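Probable TonB-dependent siderophore receptor PiuA (Acinetobacter baumannii, PDB 5FP1) probably binds iron-chelating siderophores, possibly ferric enterobactin, at the outer membrane and takes part in the first step of iron uptake. Local coordinates at residues Phe693-Ala696 against Ala702-Ala705; Ile234-Ser239 against Asn656-Pro661; Ala63-Pro68 against Tyr663-Ala668; Phe86-Ser91 against Gly569-Leu574. All coordinates share one frame; numbering follows the deposited sequence.

Overall arrangement
Interactions 1 and 2 lie within the beta-barrel domain, while interactions 3 and 4 join the plug to the barrel. Interactions 1 and 2 touch, with centres about 11 Å apart. Strand 701-704 lies between strands 693-696 and 234-238, and A702 O is 2.8 Å from I234 N, a probable hydrogen bond. V660 CG1 also packs on F693 CB at 3.5 Å. Interactions 2 and 3 share strand 659-673, although their centres are about 22 Å apart. Interactions 3 and 4 are two separate charged contacts of the plug. Their centres lie about 15 Å apart and their nearest atoms about 6 Å, without touching.

Interaction 1 of 4, residues Phe693-Ala696 against Ala702-Ala705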
loop_
_atom_site.group_PDB
_atom_site.type_symbol
_atom_site.label_atom_id
_atom_site.label_comp_id
_atom_site.label_asym_id
_atom_site.label_seq_id
_atom_site.Cartn_x
_atom_site.Cartn_y
_atom_site.Cartn_z
ATOM N N PHE A 693 10.878 -7.817 11.967
ATOM C CA PHE A 693 9.695 -8.275 11.270
ATOM C C PHE A 693 8.801 -7.108 10.846
ATOM O O PHE A 693 8.408 -6.285 11.674
ATOM C CB PHE A 693 8.941 -9.242 12.179
ATOM C CG PHE A 693 9.742 -10.470 12.514
ATOM C CD1 PHE A 693 10.610 -10.462 13.572
ATOM C CD2 PHE A 693 9.692 -11.596 11.697
ATOM C CE1 PHE A 693 11.393 -11.554 13.836
ATOM C CE2 PHE A 693 10.466 -12.702 11.973
ATOM C CZ PHE A 693 11.337 -12.669 13.013
ATOM N N THR A 694 8.474 -7.085 9.556
ATOM C CA THR A 694 7.656 -6.029 8.947
ATOM C C THR A 694 6.176 -6.374 8.832
ATOM O O THR A 694 5.368 -5.502 8.570
ATOM C CB THR A 694 8.158 -5.721 7.549
ATOM O OG1 THR A 694 8.313 -6.950 6.847
ATOM C CG2 THR A 694 9.471 -4.997 7.630
ATOM N N LYS A 695 5.808 -7.636 8.997
ATOM C CA LYS A 695 4.379 -8.007 8.956
ATOM C C LYS A 695 4.135 -9.024 10.027
ATOM O O LYS A 695 4.929 -9.965 10.200
ATOM C CB LYS A 695 4.005 -8.664 7.608
ATOM C CG LYS A 695 4.485 -7.906 6.377
ATOM C CD LYS A 695 4.306 -8.691 5.089
ATOM C CE LYS A 695 4.974 -7.958 3.926
ATOM N NZ LYS A 695 4.740 -8.689 2.648
ATOM N N ALA A 696 3.017 -8.873 10.706
ATOM C CA ALA A 696 2.566 -9.828 11.679
ATOM C C ALA A 696 1.179 -10.283 11.241
ATOM O O ALA A 696 0.249 -9.478 11.204
ATOM C CB ALA A 696 2.540 -9.194 13.043
ATOM N N ALA A 702 4.938 -14.477 11.112
ATOM C CA ALA A 702 5.320 -13.110 10.803
ATOM C C ALA A 702 6.358 -13.094 9.697
ATOM O O ALA A 702 7.085 -14.065 9.492
ATOM C CB ALA A 702 5.877 -12.433 12.019
ATOM N N THR A 703 6.468 -11.970 9.005
ATOM C CA THR A 703 7.365 -11.864 7.871
ATOM C C THR A 703 8.623 -11.161 8.328
ATOM O O THR A 703 8.568 -10.049 8.860
ATOM C CB THR A 703 6.725 -11.046 6.726
ATOM O OG1 THR A 703 5.531 -11.703 6.292
ATOM C CG2 THR A 703 7.655 -10.884 5.538
ATOM N N GLU A 704 9.762 -11.805 8.104
ATOM C CA GLU A 704 11.053 -11.209 8.399
ATOM C C GLU A 704 11.461 -10.153 7.380
ATOM O O GLU A 704 11.310 -10.313 6.165
ATOM C CB GLU A 704 12.122 -12.326 8.508
ATOM C CG GLU A 704 13.449 -11.911 9.126
ATOM C CD GLU A 704 14.418 -13.095 9.269
ATOM O OE1 GLU A 704 13.966 -14.266 9.228
ATOM O OE2 GLU A 704 15.628 -12.853 9.416
ATOM N N ALA A 705 11.997 -9.037 7.872
ATOM C CA ALA A 705 12.559 -8.030 6.988
ATOM C C ALA A 705 13.854 -8.542 6.381
ATOM O O ALA A 705 14.484 -9.464 6.894
ATOM C CB ALA A 705 12.817 -6.736 7.755
#
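A702 comes first, with its methyl CB 3.2 Å from K695 O and 3.9 Å from F693 CD2. V660 packs against the same methyl. T703 follows and makes both backbone hydrogen bonds of the contact. Its N donates to K695 O at 2.8 Å, with an N-H...O angle of 164°. Its O accepts from T694 N at 3.0 Å, a more bent bond of 137°. F693 CA also comes within 3.2 Å of T703 O, as a CA-H...O contact. The two strands form an antiparallel beta hairpin. The register slips by one residue between F693 and K695, which is a beta bulge. On the face that T703 shares with K695, OG1 lies 3.5 Å from K695 CD. The extended lysine chain passes the threonine at a slant. E704 is next. Its CB sits 3.9 Å from CE2 of the F693 ring, which meets this strand obliquely. CG of E704 is anti to the backbone N (chi1 -166°). The extended chain runs off beside the ring, and its carboxylate is hydrogen-bonded to the backbone N of G254. A705 ends the segment, its CB touching T694 CG2 at 3.8 Å.

Interaction 2 of 4, residues Ile234-Ser239 against Asn656-Pro661; sequences IPYWDS and NTKWVP
Y236 and K658 carry most of this contact, and W659 adds a smaller share. The lysine lies across one face of the tyrosine ring, the two side chains crossing at about a right angle. K658 CB sits almost over the ring centre, 3.9 Å from the centroid and 9° off the ring normal. This is a CH-pi contact. Further along the chain, K658 CD reaches Y236 CD2 at 4.0 Å. CG of K658 is anti to the carbonyl carbon (chi1 -56°) and the chain beyond it is extended. The aliphatic part therefore runs past the ring while the amine leads away from it. That amine, NZ, is hydrogen-bonded to S699.

W659 takes part through its backbone. Its O approaches the ring edge near the ring plane, 3.9 Å from Y236 CE1, while its CB points away from 234-239. The indole makes a cation-pi contact with K649.

The tyrosine is held at its far end too, because its OH is hydrogen-bonded to Y697 O. With S699 on the lysine and Y697 on the tyrosine, both polar ends reach the loop between strands 693-696 and 701-704. No hydrogen bond joins 234-239 to 656-661 directly. The contact sets strand 234-238, the edge of a small three-stranded antiparallel sheet, against the start of strand 659-673 of the TonB-dependent receptor beta-barrel.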
loop_
_atom_site.group_PDB
_atom_site.type_symbol
_atom_site.label_atom_id
_atom_site.label_comp_id
_atom_site.label_asym_id
_atom_site.label_seq_id
_atom_site.Cartn_x
_atom_site.Cartn_y
_atom_site.Cartn_z
ATOM N N ILE A 234 8.260 -16.595 9.411
ATOM C CA ILE A 234 8.768 -17.268 10.608
ATOM C C ILE A 234 7.585 -17.547 11.530
ATOM O O ILE A 234 6.774 -16.633 11.829
ATOM C CB ILE A 234 9.841 -16.436 11.319
ATOM C CG1 ILE A 234 10.962 -16.056 10.358
ATOM C CG2 ILE A 234 10.377 -17.171 12.551
ATOM C CD1 ILE A 234 11.705 -17.234 9.735
ATOM N N PRO A 235 7.420 -18.814 11.928
ATOM C CA PRO A 235 6.218 -19.183 12.697
ATOM C C PRO A 235 6.256 -18.613 14.111
ATOM O O PRO A 235 7.331 -18.550 14.704
ATOM C CB PRO A 235 6.298 -20.708 12.759
ATOM C CG PRO A 235 7.770 -21.007 12.672
ATOM C CD PRO A 235 8.358 -19.944 11.800
ATOM N N TYR A 236 5.101 -18.249 14.661
ATOM C CA TYR A 236 5.038 -17.833 16.076
ATOM C C TYR A 236 5.275 -19.068 16.947
ATOM O O TYR A 236 4.748 -20.164 16.653
ATOM C CB TYR A 236 3.657 -17.314 16.440
ATOM C CG TYR A 236 3.235 -16.024 15.737
ATOM C CD1 TYR A 236 3.940 -14.838 15.925
ATOM C CD2 TYR A 236 2.124 -15.995 14.916
ATOM C CE1 TYR A 236 3.569 -13.662 15.275
ATOM C CE2 TYR A 236 1.724 -14.816 14.306
ATOM C CZ TYR A 236 2.449 -13.665 14.476
ATOM O OH TYR A 236 2.013 -12.512 13.850
ATOM N N TRP A 237 6.026 -18.889 18.035
ATOM C CA TRP A 237 6.221 -19.978 18.976
ATOM C C TRP A 237 6.562 -19.472 20.364
ATOM O O TRP A 237 7.365 -18.547 20.530
ATOM C CB TRP A 237 7.324 -20.948 18.496
ATOM C CG TRP A 237 7.292 -22.279 19.229
ATOM C CD1 TRP A 237 8.198 -22.740 20.161
ATOM C CD2 TRP A 237 6.263 -23.263 19.155
ATOM N NE1 TRP A 237 7.808 -23.975 20.637
ATOM C CE2 TRP A 237 6.628 -24.324 20.041
ATOM C CE3 TRP A 237 5.096 -23.390 18.398
ATOM C CZ2 TRP A 237 5.860 -25.444 20.197
ATOM C CZ3 TRP A 237 4.328 -24.520 18.562
ATOM C CH2 TRP A 237 4.710 -25.528 19.477
ATOM N N ASP A 238 5.948 -20.128 21.343
ATOM C CA ASP A 238 6.263 -19.904 22.756
ATOM C C ASP A 238 6.651 -21.254 23.391
ATOM O O ASP A 238 5.796 -22.120 23.592
ATOM C CB ASP A 238 5.059 -19.327 23.451
ATOM C CG ASP A 238 5.297 -19.059 24.946
ATOM O OD1 ASP A 238 6.070 -19.796 25.572
ATOM O OD2 ASP A 238 4.667 -18.132 25.490
ATOM N N SER A 239 7.940 -21.418 23.662
ATOM C CA SER A 239 8.499 -22.701 24.121
ATOM C C SER A 239 7.956 -23.066 25.501
ATOM O O SER A 239 7.676 -24.226 25.767
ATOM C CB SER A 239 10.022 -22.609 24.213
ATOM O OG SER A 239 10.615 -22.681 22.946
ATOM N N ASN A 656 -4.133 -10.156 21.276
ATOM C CA ASN A 656 -2.868 -9.555 21.667
ATOM C C ASN A 656 -1.942 -10.619 22.321
ATOM O O ASN A 656 -1.339 -10.362 23.361
ATOM C CB ASN A 656 -3.012 -8.371 22.656
ATOM C CG ASN A 656 -3.599 -7.073 22.051
ATOM O OD1 ASN A 656 -3.692 -6.072 22.762
ATOM N ND2 ASN A 656 -4.008 -7.079 20.790
ATOM N N THR A 657 -1.842 -11.794 21.713
ATOM C CA THR A 657 -0.947 -12.862 22.182
ATOM C C THR A 657 0.159 -13.214 21.185
ATOM O O THR A 657 1.065 -13.986 21.499
ATOM C CB THR A 657 -1.738 -14.158 22.432
ATOM O OG1 THR A 657 -2.366 -14.607 21.225
ATOM C CG2 THR A 657 -2.808 -13.946 23.482
ATOM N N LYS A 658 0.062 -12.655 19.981
ATOM C CA LYS A 658 1.015 -12.885 18.881
ATOM C C LYS A 658 1.515 -11.544 18.395
ATOM O O LYS A 658 0.723 -10.641 18.068
ATOM C CB LYS A 658 0.318 -13.652 17.765
ATOM C CG LYS A 658 -0.277 -14.958 18.278
ATOM C CD LYS A 658 -1.089 -15.741 17.258
ATOM C CE LYS A 658 -1.866 -16.849 17.942
ATOM N NZ LYS A 658 -2.740 -17.616 17.012
ATOM N N TRP A 659 2.831 -11.377 18.379
ATOM C CA TRP A 659 3.405 -10.084 18.087
ATOM C C TRP A 659 4.836 -10.155 17.577
ATOM O O TRP A 659 5.486 -11.214 17.613
ATOM C CB TRP A 659 3.332 -9.194 19.326
ATOM C CG TRP A 659 4.337 -9.448 20.360
ATOM C CD1 TRP A 659 5.585 -8.862 20.488
ATOM C CD2 TRP A 659 4.194 -10.321 21.454
ATOM N NE1 TRP A 659 6.215 -9.344 21.590
ATOM C CE2 TRP A 659 5.386 -10.243 22.210
ATOM C CE3 TRP A 659 3.166 -11.147 21.891
ATOM C CZ2 TRP A 659 5.577 -10.973 23.377
ATOM C CZ3 TRP A 659 3.364 -11.887 23.056
ATOM C CH2 TRP A 659 4.560 -11.794 23.778
ATOM N N VAL A 660 5.310 -9.032 17.055
ATOM C CA VAL A 660 6.700 -8.894 16.686
ATOM C C VAL A 660 7.247 -7.724 17.485
ATOM O O VAL A 660 6.514 -6.744 17.748
ATOM C CB VAL A 660 6.896 -8.697 15.170
ATOM C CG1 VAL A 660 6.390 -9.917 14.417
ATOM C CG2 VAL A 660 6.206 -7.424 14.678
ATOM N N PRO A 661 8.527 -7.808 17.881
ATOM C CA PRO A 661 9.066 -6.791 18.791
ATOM C C PRO A 661 9.419 -5.481 18.120
ATOM O O PRO A 661 9.512 -5.399 16.885
ATOM C CB PRO A 661 10.335 -7.450 19.367
ATOM C CG PRO A 661 10.690 -8.525 18.405
ATOM C CD PRO A 661 9.403 -8.987 17.775
#

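Interaction 3 of 4, residues Ala63-Pro68 against Tyr663-Ala668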
loop_
_atom_site.group_PDB
_atom_site.type_symbol
_atom_site.label_atom_id
_atom_site.label_comp_id
_atom_site.label_asym_id
_atom_site.label_seq_id
_atom_site.Cartn_x
_atom_site.Cartn_y
_atom_site.Cartn_z
ATOM N N ALA A 63 9.268 1.632 0.015
ATOM C CA ALA A 63 9.104 3.059 0.117
ATOM C C ALA A 63 8.338 3.483 1.353
ATOM O O ALA A 63 8.624 4.529 1.944
ATOM C CB ALA A 63 8.439 3.610 -1.128
ATOM N N LEU A 64 7.326 2.699 1.707
ATOM C CA LEU A 64 6.456 3.015 2.821
ATOM C C LEU A 64 7.153 2.950 4.171
ATOM O O LEU A 64 6.643 3.492 5.155
ATOM C CB LEU A 64 5.232 2.075 2.805
ATOM C CG LEU A 64 4.255 2.399 1.674
ATOM C CD1 LEU A 64 3.183 1.315 1.621
ATOM C CD2 LEU A 64 3.638 3.779 1.851
ATOM N N ARG A 65 8.310 2.300 4.234
ATOM C CA ARG A 65 9.076 2.279 5.481
ATOM C C ARG A 65 9.445 3.697 5.935
ATOM O O ARG A 65 9.700 3.906 7.116
ATOM C CB ARG A 65 10.360 1.439 5.358
ATOM C CG ARG A 65 11.564 2.182 4.786
ATOM C CD ARG A 65 12.815 1.317 4.805
ATOM N NE ARG A 65 13.958 2.040 4.273
ATOM C CZ ARG A 65 14.541 1.752 3.113
ATOM N NH1 ARG A 65 14.107 0.738 2.381
ATOM N NH2 ARG A 65 15.560 2.465 2.705
ATOM N N THR A 66 9.490 4.641 5.005
ATOM C CA THR A 66 9.830 6.046 5.337
ATOM C C THR A 66 8.710 6.810 5.993
ATOM O O THR A 66 8.927 7.955 6.424
ATOM C CB THR A 66 10.243 6.870 4.103
ATOM O OG1 THR A 66 9.142 6.998 3.169
ATOM C CG2 THR A 66 11.423 6.247 3.433
ATOM N N VAL A 67 7.518 6.214 6.046
ATOM C CA VAL A 67 6.355 6.876 6.651
ATOM C C VAL A 67 6.002 6.154 7.933
ATOM O O VAL A 67 5.484 5.031 7.898
ATOM C CB VAL A 67 5.113 6.836 5.744
ATOM C CG1 VAL A 67 3.992 7.666 6.370
ATOM C CG2 VAL A 67 5.447 7.340 4.349
ATOM N N PRO A 68 6.257 6.795 9.087
ATOM C CA PRO A 68 6.023 6.065 10.330
ATOM C C PRO A 68 4.563 5.728 10.537
ATOM O O PRO A 68 3.670 6.526 10.222
ATOM C CB PRO A 68 6.483 7.047 11.421
ATOM C CG PRO A 68 6.482 8.393 10.794
ATOM C CD PRO A 68 6.608 8.213 9.306
ATOM N N TYR A 663 11.877 -2.379 16.980
ATOM C CA TYR A 663 13.148 -2.396 16.279
ATOM C C TYR A 663 13.543 -0.997 15.817
ATOM O O TYR A 663 12.703 -0.099 15.655
ATOM C CB TYR A 663 13.089 -3.310 15.033
ATOM C CG TYR A 663 12.092 -2.841 13.983
ATOM C CD1 TYR A 663 12.442 -1.914 13.033
ATOM C CD2 TYR A 663 10.792 -3.298 13.987
ATOM C CE1 TYR A 663 11.531 -1.464 12.084
ATOM C CE2 TYR A 663 9.872 -2.858 13.042
ATOM C CZ TYR A 663 10.235 -1.931 12.101
ATOM O OH TYR A 663 9.304 -1.498 11.149
ATOM N N VAL A 664 14.837 -0.853 15.556
ATOM C CA VAL A 664 15.392 0.257 14.799
ATOM C C VAL A 664 16.284 -0.285 13.697
ATOM O O VAL A 664 17.094 -1.181 13.919
ATOM C CB VAL A 664 16.257 1.167 15.700
ATOM C CG1 VAL A 664 16.716 2.374 14.914
ATOM C CG2 VAL A 664 15.464 1.599 16.905
ATOM N N ARG A 665 16.133 0.262 12.505
ATOM C CA ARG A 665 16.843 -0.180 11.322
ATOM C C ARG A 665 17.516 1.041 10.742
ATOM O O ARG A 665 16.870 2.082 10.606
ATOM C CB ARG A 665 15.869 -0.757 10.297
ATOM C CG ARG A 665 16.427 -0.917 8.888
ATOM C CD ARG A 665 15.481 -0.331 7.850
ATOM N NE ARG A 665 16.088 -0.211 6.520
ATOM C CZ ARG A 665 15.957 -1.094 5.543
ATOM N NH1 ARG A 665 15.200 -2.168 5.709
ATOM N NH2 ARG A 665 16.539 -0.877 4.377
ATOM N N TYR A 666 18.802 0.921 10.419
ATOM C CA TYR A 666 19.587 2.025 9.857
ATOM C C TYR A 666 19.930 1.843 8.392
ATOM O O TYR A 666 20.074 0.723 7.891
ATOM C CB TYR A 666 20.901 2.165 10.643
ATOM C CG TYR A 666 20.673 2.364 12.111
ATOM C CD1 TYR A 666 20.308 3.596 12.608
ATOM C CD2 TYR A 666 20.799 1.316 12.997
ATOM C CE1 TYR A 666 20.084 3.783 13.959
ATOM C CE2 TYR A 666 20.565 1.486 14.339
ATOM C CZ TYR A 666 20.222 2.730 14.812
ATOM O OH TYR A 666 19.989 2.904 16.155
ATOM N N ASP A 667 20.084 2.966 7.702
ATOM C CA ASP A 667 20.507 2.968 6.321
ATOM C C ASP A 667 21.550 4.054 6.086
ATOM O O ASP A 667 21.607 5.043 6.820
ATOM C CB ASP A 667 19.314 3.197 5.409
ATOM C CG ASP A 667 18.280 2.081 5.524
ATOM O OD1 ASP A 667 18.585 0.950 5.084
ATOM O OD2 ASP A 667 17.187 2.318 6.090
ATOM N N ALA A 668 22.352 3.872 5.057
ATOM C CA ALA A 668 23.301 4.909 4.654
ATOM C C ALA A 668 23.442 5.012 3.168
ATOM O O ALA A 668 23.163 4.060 2.429
ATOM C CB ALA A 668 24.652 4.668 5.307
HETATM O O HOH W 1 15.376 4.491 5.464
#
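A salt-bridge network between plug and barrel joins R65, in the loop after helix 60-63, to R665 and D667 on barrel strand 659-673. The guanidinium groups of R65 and R665 stack almost flat, their centres 4.0 Å apart and their planes at 15°. R665 NH2 lies over the middle of the R65 group, 3.5 Å from R65 CZ. D667 probably eases the closeness of these like charges. R665 grips it side-on with two nitrogens. NE bonds to D667 OD2 at 2.8 Å on the syn lone pair, and NH2 bonds to D667 OD1 at 2.8 Å from a more tilted position. The bend of the R665 chain at chi2 (-131°) helps set this grip.

R65 meets the same carboxylate differently. D667 OD2 is 3.7 Å from R65 NE but well out of the guanidinium plane, so this is a long, purely charge-based salt bridge. A water lies in that plane. It accepts from R65 NE at 3.1 Å and donates to D667 OD2 at 2.9 Å. Beyond these three residues, R665 NH1 is hydrogen-bonded to Y692 OH, and D667 OD1 to N686 N. Such plug-to-wall contacts belong to the plug-in-barrel fold of TonB-dependent receptors.

Interaction 4 of 4, residues Phe86-Ser91 against Gly569-Leu574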
loop_
_atom_site.group_PDB
_atom_site.type_symbol
_atom_site.label_atom_id
_atom_site.label_comp_id
_atom_site.label_asym_id
_atom_site.label_seq_id
_atom_site.Cartn_x
_atom_site.Cartn_y
_atom_site.Cartn_z
ATOM N N PHE A 86 -1.537 -0.646 6.162
ATOM C CA PHE A 86 -2.429 -0.129 7.180
ATOM C C PHE A 86 -2.061 1.325 7.506
ATOM O O PHE A 86 -0.878 1.639 7.702
ATOM C CB PHE A 86 -2.336 -1.017 8.431
ATOM C CG PHE A 86 -3.078 -2.290 8.300
ATOM C CD1 PHE A 86 -2.596 -3.316 7.486
ATOM C CD2 PHE A 86 -4.284 -2.471 8.952
ATOM C CE1 PHE A 86 -3.300 -4.505 7.351
ATOM C CE2 PHE A 86 -4.983 -3.667 8.836
ATOM C CZ PHE A 86 -4.492 -4.682 8.036
ATOM N N ILE A 87 -3.064 2.193 7.516
ATOM C CA ILE A 87 -2.886 3.601 7.799
ATOM C C ILE A 87 -3.767 3.948 8.991
ATOM O O ILE A 87 -4.992 3.684 8.999
ATOM C CB ILE A 87 -3.244 4.482 6.599
ATOM C CG1 ILE A 87 -2.458 4.042 5.358
ATOM C CG2 ILE A 87 -2.927 5.934 6.881
ATOM C CD1 ILE A 87 -2.920 4.758 4.101
ATOM N N ARG A 88 -3.129 4.490 10.015
ATOM C CA ARG A 88 -3.785 4.759 11.302
ATOM C C ARG A 88 -4.619 3.576 11.806
ATOM O O ARG A 88 -5.700 3.758 12.371
ATOM C CB ARG A 88 -4.646 6.022 11.205
ATOM C CG ARG A 88 -3.853 7.307 11.002
ATOM C CD ARG A 88 -4.781 8.532 11.043
ATOM N NE ARG A 88 -4.032 9.781 10.893
ATOM C CZ ARG A 88 -4.577 10.993 10.858
ATOM N NH1 ARG A 88 -5.883 11.149 10.945
ATOM N NH2 ARG A 88 -3.809 12.046 10.693
ATOM N N GLY A 89 -4.110 2.356 11.633
ATOM C CA GLY A 89 -4.796 1.181 12.143
ATOM C C GLY A 89 -5.780 0.495 11.209
ATOM O O GLY A 89 -6.369 -0.540 11.569
ATOM N N TYR A 90 -6.007 1.076 10.028
ATOM C CA TYR A 90 -7.053 0.585 9.130
ATOM C C TYR A 90 -6.504 0.229 7.751
ATOM O O TYR A 90 -5.727 0.989 7.147
ATOM C CB TYR A 90 -8.213 1.597 9.026
ATOM C CG TYR A 90 -8.883 1.818 10.389
ATOM C CD1 TYR A 90 -9.746 0.871 10.916
ATOM C CD2 TYR A 90 -8.590 2.930 11.167
ATOM C CE1 TYR A 90 -10.315 1.024 12.175
ATOM C CE2 TYR A 90 -9.153 3.093 12.425
ATOM C CZ TYR A 90 -10.036 2.156 12.913
ATOM O OH TYR A 90 -10.580 2.281 14.185
ATOM N N SER A 91 -6.908 -0.936 7.256
ATOM C CA SER A 91 -6.416 -1.419 5.963
ATOM C C SER A 91 -6.737 -0.466 4.830
ATOM O O SER A 91 -7.882 0.009 4.678
ATOM C CB SER A 91 -7.012 -2.792 5.636
ATOM O OG SER A 91 -6.738 -3.100 4.296
ATOM N N GLY A 569 -4.472 9.605 18.206
ATOM C CA GLY A 569 -3.101 9.713 17.799
ATOM C C GLY A 569 -2.564 11.101 17.618
ATOM O O GLY A 569 -3.311 12.097 17.630
ATOM N N PHE A 570 -1.261 11.121 17.413
ATOM C CA PHE A 570 -0.482 12.321 17.180
ATOM C C PHE A 570 0.535 12.044 16.085
ATOM O O PHE A 570 1.189 10.985 16.061
ATOM C CB PHE A 570 0.230 12.719 18.478
ATOM C CG PHE A 570 1.253 13.790 18.301
ATOM C CD1 PHE A 570 0.877 15.075 17.993
ATOM C CD2 PHE A 570 2.589 13.522 18.497
ATOM C CE1 PHE A 570 1.822 16.082 17.865
ATOM C CE2 PHE A 570 3.543 14.515 18.343
ATOM C CZ PHE A 570 3.156 15.797 18.024
ATOM N N GLU A 571 0.670 12.979 15.155
ATOM C CA GLU A 571 1.640 12.840 14.086
ATOM C C GLU A 571 2.416 14.149 13.984
ATOM O O GLU A 571 1.843 15.237 14.093
ATOM C CB GLU A 571 0.953 12.553 12.716
ATOM C CG GLU A 571 0.414 11.142 12.537
ATOM C CD GLU A 571 -0.690 10.990 11.463
ATOM O OE1 GLU A 571 -1.080 11.986 10.785
ATOM O OE2 GLU A 571 -1.209 9.862 11.348
ATOM N N LEU A 572 3.693 14.034 13.692
ATOM C CA LEU A 572 4.586 15.175 13.455
ATOM C C LEU A 572 5.452 14.862 12.230
ATOM O O LEU A 572 5.915 13.735 12.059
ATOM C CB LEU A 572 5.450 15.362 14.692
ATOM C CG LEU A 572 6.302 16.587 14.955
ATOM C CD1 LEU A 572 5.442 17.790 15.291
ATOM C CD2 LEU A 572 7.193 16.248 16.148
ATOM N N GLY A 573 5.657 15.854 11.371
ATOM C CA GLY A 573 6.444 15.702 10.157
ATOM C C GLY A 573 7.336 16.920 9.947
ATOM O O GLY A 573 6.960 18.036 10.308
ATOM N N LEU A 574 8.521 16.703 9.396
ATOM C CA LEU A 574 9.461 17.798 9.089
ATOM C C LEU A 574 10.202 17.458 7.818
ATOM O O LEU A 574 10.866 16.426 7.756
ATOM C CB LEU A 574 10.461 18.021 10.243
ATOM C CG LEU A 574 11.533 19.098 9.992
ATOM C CD1 LEU A 574 10.924 20.486 9.918
ATOM C CD2 LEU A 574 12.615 19.061 11.060
#
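The guanidinium of R88 meets the carboxylate of E571 at its edge, with E571 OE1 in the guanidinium plane. The two planes are 50° apart, so the groups are strongly twisted against each other. F543 makes a cation-pi contact with the same arginine. Two nitrogens of R88 grip E571 side-on, one to each oxygen. R88 NH2 donates to E571 OE1 at 2.7 Å, with an N-H...O angle of 165°. R88 NE donates to E571 OE2 at 2.9 Å, with an angle of 157°. Both oxygens lie close to the guanidinium plane. Relative to the carboxylate plane the nitrogens are less well aligned. NE meets OE2 on the syn side but out of the carboxylate plane, and NH2 approaches OE1 from above that plane.

The paired bonds restrict rotation of both buried groups. R88 is extended from CG to NE and reaches straight out of its turn, a type I' beta turn from I87 to Y90. The turn is closed by Y90 N to I87 O at 3.0 Å and by I87 N to Y90 O at 2.9 Å.

R88 has further partners on the barrel. Its NH2 forms a second salt bridge, to E524, and NH1 is hydrogen-bonded to T545. E571 and E524 thus probably both balance the charge of this arginine. The turn links plug strands 85-87 and 90-91. Its arginine reaches barrel strand 558-575, which pairs antiparallel with strands 536-555 and 582-597, while K121 of plug strand 114-121 touches both R88 and E571.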